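PDB 3EWN: ThiJ/PfpI family protein from Pseudomonas syringae pv. tomato, which is of unknown function but belongs to the DJ-1/PfpI family, within the clan of class I glutamine amidotransferase-like proteins. Local coordinates for residues G22-A27 with E188-T193; D95-A100 with V123-L128; L130-L135 with A152-I157; F181-V186 with T193-A198. All coordinates share one frame; numbering follows the deposited sequence.

Contact 1 (G22-A27 with E188-T193)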
loop_
_atom_site.group_PDB
_atom_site.type_symbol
_atom_site.label_atom_id
_atom_site.label_comp_id
_atom_site.label_asym_id
_atom_site.label_seq_id
_atom_site.Cartn_x
_atom_site.Cartn_y
_atom_site.Cartn_z
ATOM N N GLY A 22 4.650 -4.753 -22.563
ATOM C CA GLY A 22 3.230 -5.024 -22.657
ATOM C C GLY A 22 2.511 -3.748 -23.044
ATOM O O GLY A 22 3.132 -2.691 -23.137
ATOM N N ASP A 23 1.203 -3.833 -23.266
ATOM C CA ASP A 23 0.431 -2.659 -23.656
ATOM C C ASP A 23 -0.927 -2.639 -22.962
ATOM O O ASP A 23 -1.916 -2.166 -23.522
ATOM C CB ASP A 23 0.238 -2.655 -25.172
ATOM C CG ASP A 23 -0.666 -3.778 -25.648
ATOM O OD1 ASP A 23 -0.563 -4.901 -25.110
ATOM O OD2 ASP A 23 -1.475 -3.540 -26.568
ATOM N N GLU A 24 -0.965 -3.145 -21.732
ATOM C CA GLU A 24 -2.209 -3.197 -20.976
ATOM C C GLU A 24 -2.795 -1.824 -20.664
ATOM O O GLU A 24 -2.070 -0.857 -20.426
ATOM C CB GLU A 24 -2.006 -3.956 -19.657
ATOM C CG GLU A 24 -1.575 -5.408 -19.821
ATOM C CD GLU A 24 -0.066 -5.589 -19.815
ATOM O OE1 GLU A 24 0.674 -4.587 -19.924
ATOM O OE2 GLU A 24 0.383 -6.749 -19.704
ATOM N N GLN A 25 -4.122 -1.757 -20.670
ATOM C CA GLN A 25 -4.858 -0.538 -20.350
ATOM C C GLN A 25 -5.552 -0.897 -19.046
ATOM O O GLN A 25 -6.455 -1.729 -19.034
ATOM C CB GLN A 25 -5.900 -0.239 -21.427
ATOM C CG GLN A 25 -5.313 -0.018 -22.811
ATOM C CD GLN A 25 -4.360 1.154 -22.853
ATOM O OE1 GLN A 25 -4.684 2.247 -22.388
ATOM N NE2 GLN A 25 -3.174 0.937 -23.418
ATOM N N ILE A 26 -5.137 -0.260 -17.959
ATOM C CA ILE A 26 -5.672 -0.565 -16.639
ATOM C C ILE A 26 -6.367 0.622 -15.991
ATOM O O ILE A 26 -5.742 1.655 -15.745
ATOM C CB ILE A 26 -4.521 -1.052 -15.720
ATOM C CG1 ILE A 26 -3.873 -2.297 -16.334
ATOM C CG2 ILE A 26 -5.036 -1.341 -14.321
ATOM C CD1 ILE A 26 -2.536 -2.682 -15.720
ATOM N N ALA A 27 -7.660 0.474 -15.713
ATOM C CA ALA A 27 -8.420 1.546 -15.080
ATOM C C ALA A 27 -8.707 1.200 -13.622
ATOM O O ALA A 27 -9.300 0.163 -13.325
ATOM C CB ALA A 27 -9.733 1.780 -15.829
ATOM N N GLU A 188 -0.458 -13.409 -14.501
ATOM C CA GLU A 188 -1.532 -13.660 -15.466
ATOM C C GLU A 188 -1.309 -12.838 -16.733
ATOM O O GLU A 188 -1.419 -13.351 -17.847
ATOM C CB GLU A 188 -2.885 -13.291 -14.847
ATOM C CG GLU A 188 -4.088 -13.319 -15.798
ATOM C CD GLU A 188 -4.389 -14.706 -16.342
ATOM O OE1 GLU A 188 -4.004 -15.698 -15.692
ATOM O OE2 GLU A 188 -5.030 -14.808 -17.408
ATOM N N LEU A 189 -0.985 -11.564 -16.548
ATOM C CA LEU A 189 -0.760 -10.647 -17.663
ATOM C C LEU A 189 0.549 -10.880 -18.424
ATOM O O LEU A 189 0.601 -10.727 -19.647
ATOM C CB LEU A 189 -0.828 -9.204 -17.153
ATOM C CG LEU A 189 -2.208 -8.824 -16.600
ATOM C CD1 LEU A 189 -2.141 -7.471 -15.896
ATOM C CD2 LEU A 189 -3.219 -8.797 -17.737
ATOM N N ARG A 190 1.607 -11.239 -17.705
ATOM C CA ARG A 190 2.902 -11.499 -18.330
ATOM C C ARG A 190 3.196 -12.978 -18.094
ATOM O O ARG A 190 2.603 -13.830 -18.748
ATOM C CB ARG A 190 3.974 -10.600 -17.704
ATOM C CG ARG A 190 3.683 -9.102 -17.858
ATOM C CD ARG A 190 3.521 -8.697 -19.321
ATOM N NE ARG A 190 3.119 -7.297 -19.468
ATOM C CZ ARG A 190 3.949 -6.259 -19.429
ATOM N NH1 ARG A 190 5.254 -6.441 -19.255
ATOM N NH2 ARG A 190 3.468 -5.029 -19.545
ATOM N N ASP A 191 4.110 -13.295 -17.183
ATOM C CA ASP A 191 4.377 -14.695 -16.864
ATOM C C ASP A 191 4.888 -14.792 -15.432
ATOM O O ASP A 191 5.057 -13.775 -14.768
ATOM C CB ASP A 191 5.344 -15.353 -17.875
ATOM C CG ASP A 191 6.782 -14.885 -17.742
ATOM O OD1 ASP A 191 7.113 -14.139 -16.798
ATOM O OD2 ASP A 191 7.596 -15.288 -18.603
ATOM N N GLN A 192 5.117 -16.003 -14.943
ATOM C CA GLN A 192 5.558 -16.156 -13.562
ATOM C C GLN A 192 6.915 -15.539 -13.259
ATOM O O GLN A 192 7.132 -15.003 -12.170
ATOM C CB GLN A 192 5.579 -17.632 -13.169
ATOM C CG GLN A 192 5.866 -17.835 -11.694
ATOM C CD GLN A 192 5.674 -19.266 -11.256
ATOM O OE1 GLN A 192 4.794 -19.963 -11.756
ATOM N NE2 GLN A 192 6.479 -19.706 -10.294
ATOM N N THR A 193 7.834 -15.614 -14.212
ATOM C CA THR A 193 9.158 -15.052 -13.993
ATOM C C THR A 193 9.078 -13.543 -13.789
ATOM O O THR A 193 9.770 -12.984 -12.933
ATOM C CB THR A 193 10.090 -15.346 -15.171
ATOM O OG1 THR A 193 10.169 -16.764 -15.365
ATOM C CG2 THR A 193 11.486 -14.799 -14.891
HETATM O O HOH W 1 -0.948 -8.682 -21.022
#

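Contact 2 (D95-A100 with V123-L128)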
loop_
_atom_site.group_PDB
_atom_site.type_symbol
_atom_site.label_atom_id
_atom_site.label_comp_id
_atom_site.label_asym_id
_atom_site.label_seq_id
_atom_site.Cartn_x
_atom_site.Cartn_y
_atom_site.Cartn_z
ATOM N N ASP A 95 -18.153 3.619 4.355
ATOM C CA ASP A 95 -19.215 4.527 3.929
ATOM C C ASP A 95 -18.941 5.098 2.539
ATOM O O ASP A 95 -19.870 5.323 1.762
ATOM C CB ASP A 95 -19.397 5.673 4.932
ATOM C CG ASP A 95 -20.112 5.231 6.204
ATOM O OD1 ASP A 95 -20.785 4.181 6.178
ATOM O OD2 ASP A 95 -20.011 5.943 7.223
ATOM N N GLY A 96 -17.667 5.327 2.229
ATOM C CA GLY A 96 -17.318 5.857 0.922
ATOM C C GLY A 96 -17.620 4.860 -0.181
ATOM O O GLY A 96 -17.986 5.236 -1.296
ATOM N N THR A 97 -17.461 3.582 0.141
ATOM C CA THR A 97 -17.708 2.493 -0.795
ATOM C C THR A 97 -19.208 2.310 -1.028
ATOM O O THR A 97 -19.645 2.031 -2.146
ATOM C CB THR A 97 -17.128 1.179 -0.253
ATOM O OG1 THR A 97 -15.724 1.343 -0.016
ATOM C CG2 THR A 97 -17.360 0.039 -1.243
ATOM N N LEU A 98 -19.991 2.453 0.039
ATOM C CA LEU A 98 -21.438 2.321 -0.066
ATOM C C LEU A 98 -21.957 3.467 -0.928
ATOM O O LEU A 98 -22.867 3.288 -1.739
ATOM C CB LEU A 98 -22.074 2.371 1.327
ATOM C CG LEU A 98 -21.678 1.226 2.266
ATOM C CD1 LEU A 98 -22.167 1.522 3.677
ATOM C CD2 LEU A 98 -22.273 -0.087 1.749
ATOM N N ALA A 99 -21.376 4.648 -0.745
ATOM C CA ALA A 99 -21.777 5.812 -1.523
ATOM C C ALA A 99 -21.454 5.572 -2.995
ATOM O O ALA A 99 -22.275 5.831 -3.871
ATOM C CB ALA A 99 -21.054 7.062 -1.025
ATOM N N ALA A 100 -20.255 5.074 -3.268
ATOM C CA ALA A 100 -19.860 4.800 -4.645
ATOM C C ALA A 100 -20.754 3.726 -5.273
ATOM O O ALA A 100 -21.133 3.833 -6.440
ATOM C CB ALA A 100 -18.399 4.362 -4.696
ATOM N N VAL A 123 -10.744 -5.364 -4.909
ATOM C CA VAL A 123 -10.107 -5.800 -3.680
ATOM C C VAL A 123 -10.974 -5.306 -2.527
ATOM O O VAL A 123 -11.580 -4.237 -2.612
ATOM C CB VAL A 123 -8.673 -5.211 -3.549
ATOM C CG1 VAL A 123 -8.170 -5.331 -2.113
ATOM C CG2 VAL A 123 -7.735 -5.943 -4.490
ATOM N N CYS A 124 -11.072 -6.101 -1.468
ATOM C CA CYS A 124 -11.835 -5.689 -0.297
ATOM C C CYS A 124 -13.305 -5.420 -0.635
ATOM O O CYS A 124 -13.887 -6.107 -1.471
ATOM C CB CYS A 124 -11.175 -4.438 0.296
ATOM S SG CYS A 124 -11.576 -4.082 2.015
ATOM N N SER A 125 -13.905 -4.410 -0.005
ATOM C CA SER A 125 -15.314 -4.114 -0.263
ATOM C C SER A 125 -15.567 -3.593 -1.674
ATOM O O SER A 125 -16.698 -3.272 -2.031
ATOM C CB SER A 125 -15.856 -3.114 0.764
ATOM O OG SER A 125 -15.123 -1.906 0.741
ATOM N N GLY A 126 -14.512 -3.502 -2.476
ATOM C CA GLY A 126 -14.680 -3.044 -3.840
ATOM C C GLY A 126 -15.605 -3.980 -4.605
ATOM O O GLY A 126 -16.212 -3.590 -5.598
ATOM N N SER A 127 -15.718 -5.224 -4.150
ATOM C CA SER A 127 -16.590 -6.165 -4.838
ATOM C C SER A 127 -18.071 -5.803 -4.675
ATOM O O SER A 127 -18.919 -6.340 -5.380
ATOM C CB SER A 127 -16.318 -7.603 -4.371
ATOM O OG SER A 127 -16.121 -7.682 -2.971
ATOM N N LEU A 128 -18.383 -4.897 -3.751
ATOM C CA LEU A 128 -19.773 -4.469 -3.580
ATOM C C LEU A 128 -20.098 -3.570 -4.771
ATOM O O LEU A 128 -21.227 -3.541 -5.255
ATOM C CB LEU A 128 -19.964 -3.674 -2.282
ATOM C CG LEU A 128 -19.761 -4.358 -0.926
ATOM C CD1 LEU A 128 -20.028 -3.337 0.180
ATOM C CD2 LEU A 128 -20.684 -5.562 -0.770
#

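Contact 3 (L130-L135 with A152-I157)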
loop_
_atom_site.group_PDB
_atom_site.type_symbol
_atom_site.label_atom_id
_atom_site.label_comp_id
_atom_site.label_asym_id
_atom_site.label_seq_id
_atom_site.Cartn_x
_atom_site.Cartn_y
_atom_site.Cartn_z
ATOM N N LEU A 130 -18.659 -3.839 -7.792
ATOM C CA LEU A 130 -18.772 -4.724 -8.953
ATOM C C LEU A 130 -20.151 -5.372 -8.959
ATOM O O LEU A 130 -20.785 -5.513 -10.005
ATOM C CB LEU A 130 -17.720 -5.842 -8.907
ATOM C CG LEU A 130 -16.234 -5.496 -8.979
ATOM C CD1 LEU A 130 -15.438 -6.789 -9.085
ATOM C CD2 LEU A 130 -15.954 -4.599 -10.176
ATOM N N GLY A 131 -20.604 -5.780 -7.780
ATOM C CA GLY A 131 -21.904 -6.417 -7.680
ATOM C C GLY A 131 -23.038 -5.459 -7.986
ATOM O O GLY A 131 -23.947 -5.785 -8.746
ATOM N N ALA A 132 -22.989 -4.270 -7.396
ATOM C CA ALA A 132 -24.037 -3.279 -7.615
ATOM C C ALA A 132 -24.084 -2.831 -9.073
ATOM O O ALA A 132 -25.124 -2.386 -9.554
ATOM C CB ALA A 132 -23.820 -2.073 -6.699
ATOM N N ALA A 133 -22.960 -2.953 -9.774
ATOM C CA ALA A 133 -22.893 -2.565 -11.180
ATOM C C ALA A 133 -23.367 -3.705 -12.068
ATOM O O ALA A 133 -23.378 -3.582 -13.291
ATOM C CB ALA A 133 -21.462 -2.168 -11.555
ATOM N N GLY A 134 -23.752 -4.815 -11.440
ATOM C CA GLY A 134 -24.240 -5.971 -12.175
ATOM C C GLY A 134 -23.169 -6.799 -12.858
ATOM O O GLY A 134 -23.439 -7.470 -13.854
ATOM N N LEU A 135 -21.957 -6.769 -12.310
ATOM C CA LEU A 135 -20.828 -7.497 -12.879
ATOM C C LEU A 135 -20.503 -8.837 -12.226
ATOM O O LEU A 135 -19.533 -9.485 -12.612
ATOM C CB LEU A 135 -19.578 -6.615 -12.827
ATOM C CG LEU A 135 -19.286 -5.646 -13.976
ATOM C CD1 LEU A 135 -20.555 -5.246 -14.699
ATOM C CD2 LEU A 135 -18.551 -4.442 -13.427
ATOM N N ALA A 152 -24.086 -12.012 -2.238
ATOM C CA ALA A 152 -25.131 -12.906 -2.736
ATOM C C ALA A 152 -26.330 -12.116 -3.258
ATOM O O ALA A 152 -27.032 -12.559 -4.168
ATOM C CB ALA A 152 -25.575 -13.857 -1.620
ATOM N N GLY A 153 -26.557 -10.946 -2.670
ATOM C CA GLY A 153 -27.673 -10.115 -3.084
ATOM C C GLY A 153 -27.520 -9.568 -4.488
ATOM O O GLY A 153 -28.502 -9.168 -5.112
ATOM N N PHE A 154 -26.286 -9.547 -4.988
ATOM C CA PHE A 154 -26.009 -9.045 -6.329
ATOM C C PHE A 154 -25.919 -10.198 -7.320
ATOM O O PHE A 154 -25.553 -10.000 -8.475
ATOM C CB PHE A 154 -24.691 -8.265 -6.349
ATOM C CG PHE A 154 -24.683 -7.056 -5.459
ATOM C CD1 PHE A 154 -25.578 -6.011 -5.668
ATOM C CD2 PHE A 154 -23.758 -6.950 -4.424
ATOM C CE1 PHE A 154 -25.557 -4.876 -4.856
ATOM C CE2 PHE A 154 -23.727 -5.823 -3.608
ATOM C CZ PHE A 154 -24.625 -4.783 -3.825
ATOM N N GLY A 155 -26.232 -11.404 -6.854
ATOM C CA GLY A 155 -26.187 -12.564 -7.726
ATOM C C GLY A 155 -24.856 -13.289 -7.729
ATOM O O GLY A 155 -24.652 -14.223 -8.509
ATOM N N ALA A 156 -23.947 -12.865 -6.858
ATOM C CA ALA A 156 -22.640 -13.496 -6.773
ATOM C C ALA A 156 -22.676 -14.673 -5.808
ATOM O O ALA A 156 -23.659 -14.879 -5.093
ATOM C CB ALA A 156 -21.592 -12.479 -6.319
ATOM N N ILE A 157 -21.605 -15.458 -5.814
ATOM C CA ILE A 157 -21.488 -16.602 -4.927
ATOM C C ILE A 157 -20.358 -16.265 -3.968
ATOM O O ILE A 157 -19.181 -16.363 -4.320
ATOM C CB ILE A 157 -21.137 -17.893 -5.705
ATOM C CG1 ILE A 157 -22.252 -18.211 -6.703
ATOM C CG2 ILE A 157 -20.965 -19.057 -4.740
ATOM C CD1 ILE A 157 -21.925 -19.367 -7.631
HETATM O O HOH W 2 -23.749 -8.358 -9.883
#

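Contact 4 (F181-V186 with T193-A198)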
loop_
_atom_site.group_PDB
_atom_site.type_symbol
_atom_site.label_atom_id
_atom_site.label_comp_id
_atom_site.label_asym_id
_atom_site.label_seq_id
_atom_site.Cartn_x
_atom_site.Cartn_y
_atom_site.Cartn_z
ATOM N N PHE A 181 -3.393 -10.464 -4.724
ATOM C CA PHE A 181 -4.220 -10.333 -5.910
ATOM C C PHE A 181 -3.352 -9.729 -7.020
ATOM O O PHE A 181 -3.335 -10.215 -8.155
ATOM C CB PHE A 181 -5.394 -9.404 -5.594
ATOM C CG PHE A 181 -5.964 -8.712 -6.797
ATOM C CD1 PHE A 181 -6.797 -9.386 -7.676
ATOM C CD2 PHE A 181 -5.646 -7.386 -7.056
ATOM C CE1 PHE A 181 -7.310 -8.746 -8.805
ATOM C CE2 PHE A 181 -6.149 -6.736 -8.178
ATOM C CZ PHE A 181 -6.983 -7.418 -9.055
ATOM N N GLY A 182 -2.625 -8.670 -6.675
ATOM C CA GLY A 182 -1.774 -7.992 -7.642
ATOM C C GLY A 182 -0.659 -8.842 -8.224
ATOM O O GLY A 182 -0.456 -8.865 -9.437
ATOM N N LEU A 183 0.072 -9.542 -7.366
ATOM C CA LEU A 183 1.169 -10.379 -7.836
ATOM C C LEU A 183 0.644 -11.466 -8.775
ATOM O O LEU A 183 1.276 -11.800 -9.778
ATOM C CB LEU A 183 1.895 -11.012 -6.647
ATOM C CG LEU A 183 3.220 -11.727 -6.933
ATOM C CD1 LEU A 183 4.221 -10.750 -7.566
ATOM C CD2 LEU A 183 3.774 -12.289 -5.631
ATOM N N SER A 184 -0.515 -12.019 -8.448
ATOM C CA SER A 184 -1.109 -13.036 -9.298
ATOM C C SER A 184 -1.503 -12.417 -10.636
ATOM O O SER A 184 -1.363 -13.048 -11.684
ATOM C CB SER A 184 -2.332 -13.651 -8.620
ATOM O OG SER A 184 -1.939 -14.464 -7.528
HETATM N N MSE A 185 -2.000 -11.182 -10.607
HETATM C CA MSE A 185 -2.387 -10.515 -11.849
HETATM C C MSE A 185 -1.164 -10.281 -12.737
HETATM O O MSE A 185 -1.235 -10.423 -13.961
HETATM C CB MSE A 185 -3.083 -9.178 -11.562
HETATM C CG MSE A 185 -4.533 -9.299 -11.051
HETATM SE SE MSE A 185 -5.736 -10.208 -12.267
HETATM C CE MSE A 185 -5.637 -9.017 -13.763
ATOM N N VAL A 186 -0.041 -9.917 -12.127
ATOM C CA VAL A 186 1.179 -9.687 -12.898
ATOM C C VAL A 186 1.579 -10.953 -13.662
ATOM O O VAL A 186 1.983 -10.888 -14.822
ATOM C CB VAL A 186 2.351 -9.253 -11.984
ATOM C CG1 VAL A 186 3.660 -9.255 -12.769
ATOM C CG2 VAL A 186 2.078 -7.861 -11.410
ATOM N N THR A 193 7.834 -15.614 -14.212
ATOM C CA THR A 193 9.158 -15.052 -13.993
ATOM C C THR A 193 9.078 -13.543 -13.789
ATOM O O THR A 193 9.770 -12.984 -12.933
ATOM C CB THR A 193 10.090 -15.346 -15.171
ATOM O OG1 THR A 193 10.169 -16.764 -15.365
ATOM C CG2 THR A 193 11.486 -14.799 -14.891
ATOM N N TYR A 194 8.237 -12.885 -14.579
ATOM C CA TYR A 194 8.084 -11.440 -14.461
ATOM C C TYR A 194 7.552 -11.148 -13.062
ATOM O O TYR A 194 8.041 -10.250 -12.375
ATOM C CB TYR A 194 7.101 -10.922 -15.513
ATOM C CG TYR A 194 7.116 -9.418 -15.694
ATOM C CD1 TYR A 194 7.659 -8.847 -16.842
ATOM C CD2 TYR A 194 6.598 -8.571 -14.718
ATOM C CE1 TYR A 194 7.686 -7.471 -17.018
ATOM C CE2 TYR A 194 6.621 -7.186 -14.884
ATOM C CZ TYR A 194 7.165 -6.647 -16.036
ATOM O OH TYR A 194 7.180 -5.285 -16.218
ATOM N N ALA A 195 6.558 -11.922 -12.635
ATOM C CA ALA A 195 5.966 -11.739 -11.313
ATOM C C ALA A 195 7.000 -11.935 -10.209
ATOM O O ALA A 195 7.004 -11.213 -9.215
ATOM C CB ALA A 195 4.807 -12.714 -11.115
ATOM N N GLU A 196 7.874 -12.919 -10.384
ATOM C CA GLU A 196 8.897 -13.188 -9.382
ATOM C C GLU A 196 9.868 -12.013 -9.294
ATOM O O GLU A 196 10.346 -11.679 -8.209
ATOM C CB GLU A 196 9.624 -14.489 -9.717
ATOM C CG GLU A 196 8.699 -15.703 -9.664
ATOM C CD GLU A 196 9.368 -16.975 -10.147
ATOM O OE1 GLU A 196 10.241 -16.878 -11.034
ATOM O OE2 GLU A 196 9.012 -18.069 -9.648
ATOM N N CYS A 197 10.145 -11.374 -10.427
ATOM C CA CYS A 197 11.037 -10.213 -10.424
ATOM C C CYS A 197 10.390 -9.084 -9.624
ATOM O O CYS A 197 11.049 -8.409 -8.835
ATOM C CB CYS A 197 11.310 -9.732 -11.846
ATOM S SG CYS A 197 12.399 -10.825 -12.774
ATOM N N ALA A 198 9.093 -8.879 -9.844
ATOM C CA ALA A 198 8.351 -7.847 -9.131
ATOM C C ALA A 198 8.313 -8.162 -7.637
ATOM O O ALA A 198 8.408 -7.263 -6.802
ATOM C CB ALA A 198 6.925 -7.751 -9.675
#

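Contact 1 (G22-A27 with E188-T193)
Glu24 and Arg190 meet in a bidentate salt bridge that illustrates how a carboxylate fits the side of a guanidinium group. Arg190 NE donates to Glu24 OE2 at 2.8 Å and Arg190 NH2 to Glu24 OE1 at 2.9 Å, the latter almost perfectly straight at 178° and the former hardly less so. Each oxygen offers its syn lone pair, and the two planes lie only 8° apart, so the four polar atoms pair within one flat frame. A bend in the Glu24 chain, chi2 92°, turns the carboxylate to meet the arginine. Glu24 OE2 also accepts a water at 2.7 Å, which donates its other proton to Leu189 O at 2.9 Å. With Glu24 buried, the doubled grip probably favours its charged form.

In the alpha/beta sandwich of the DJ-1/PfpI family, Glu24 immediately precedes strand 25-29, while Arg190 is the first residue beyond helix 177-189. The bridge therefore joins the entry of a strand to the exit of a helix far along the chain. Arg190 NH2 is shared with Met50 O, and Arg190 NH1 reaches Pro19 O; these carbonyls, together with Glu24, help to hold the guanidinium in its plane.

Around this polar centre the packing is tight. Gly22 CA sits over one face of the guanidinium, near its rim and 3.1 Å from Arg190 NH2, and Leu189 CB lies 3.7 Å from Glu24 OE2.

Contact 2 (D95-A100 with V123-L128)
Thr97 faces the turn at Ser125 and Gly126, where strand 119-123 gives way to helix 126-132; the CA atoms of Thr97 and Gly126 are 7.0 Å apart. Val123 to Gly126 form a type II' beta turn, closed by Gly126 N donating to Val123 O at 3.0 Å, and Cys124 occupies its second position with phi at 60°. A cysteine with positive phi in a sharp strand-turn-helix is consistent with the nucleophile elbow of the DJ-1/PfpI family. The short helix 95-100 lies beside this elbow, and its side chains pack against the residues that follow the cysteine.

Thr97 carries the approach with both branches. Its methyl, CG2, is anti to the backbone N and comes down on the serine, 3.5 Å from Ser125 O and 3.6 Å from Ser125 OG. The other branch brings Thr97 OG1 within 3.4 Å of Ser125 OG; Thr97 OG1 is hydrogen-bonded with Tyr31 OH, and Ser125 OG with Gly93 O. Ser125 OG stands between its own backbone N and carbonyl carbon, chi1 59°, a setting that keeps it on the Thr97 side. A glycerol bound nearby may mark a pocket beside Ser125. Next to Thr97, Leu98 packs on Phe233 of helix 231-240, and Leu98 CD2 meets Leu128 CD1, about a turn on from Ser125, at 4.3 Å.

Contact 3 (L130-L135 with A152-I157)
Phe154 lays one face of its ring over the peptide that links Gly131 to Ala132, an example of an aromatic side chain packing on helix backbone where a glycine lets it come close. Gly131 C stands 3.3 Å above the ring plane toward the rim, and Ala132 N is 3.5 Å above it over the centre. The backbones approach closely too, with the CA atoms of Gly131 and Phe154 only 5.1 Å apart. Phe154 CG lies anti to its carbonyl carbon, chi1 -61°, which carries the ring from the 3-10 turn across to the helix. Apolar contact is completed beyond the peptide by Ala132, whose CB is 3.8 Å from Phe154 CE1.

The polar link between the segments is a water. It donates to Gly131 O and to Phe154 O, each at 2.8 Å, tying the carbonyl of the peptide that the ring packs on to that of the ring's own residue. Gly131 O is also an acceptor in the Schellman motif that ends the helix: Gly134 N bonds to it at 2.9 Å, while Leu135 N reaches back to Leu130 O. Gly134, with positive phi, makes this reversal.

Helix 126-132 is flanked by helix 104-114, from which Leu107 touches Ala132, and Leu130 packs on Ile120 of strand 119-123. Phe154 also meets Ala241, and its loop continues into strand 157-158, paired with strand 140-141.

Contact 4 (F181-V186 with T193-A198)
Val186 and Ala195 meet in the helical hairpin formed by helices 177-189 and 192-201, which a very short connection folds back on each other. The axes of the two short segments approach to 8.7 Å at 141°, and the CA atoms of Val186 and Ala195 are 5.4 Å apart, a closeness the small alanine permits. Val186 places CG1 against the other helix: this methyl is anti to the backbone N, chi1 170°, and touches Ala195 CA at 3.7 Å and Tyr194 CD2 at 3.6 Å. The valine and tyrosine side chains cross at about a right angle, with the methyl meeting the ring obliquely. Tyr194 OH is gripped by the backbone beyond, bonding to Ser48 O and Met50 N, which helps to fix the ring against the valine.

Helix 177-189 also faces inward, where Phe181 and Met185, a selenomethionine, pack on Ile170 of the main sheet. Phe210 of the second subunit in the assembly packs on Ala195. On the hairpin itself Ala195 CB points between the valine and leucine positions, 3.9 Å from Leu183 O. Leu183 in turn sets its CD1 methyl against the backbone carbonyl, 3.3 Å from Ala195 O.

Contacts 2 and 4 are buried, contacts 1 and 3 only partly so, and their chemistry follows a different division. Contact 1 alone is built on a salt bridge; contact 4 is methyl packing, on side chains and on backbone carbonyls, contact 2 mixes methyls with hydroxyls bonded to outside partners, and contact 3 combines ring-on-backbone packing with a bridging water. Contacts 1 and 4 both use helices 177-189 and 192-201, overlap in sequence at Thr193, and have centres about 9 Å apart. Contacts 2 and 3 share helix 126-132 and touch where Leu128 O meets Phe154 CE2. Contacts 2 and 4 lie on opposite sides of the chain's centre, yet Val123 packs against Phe181 between them.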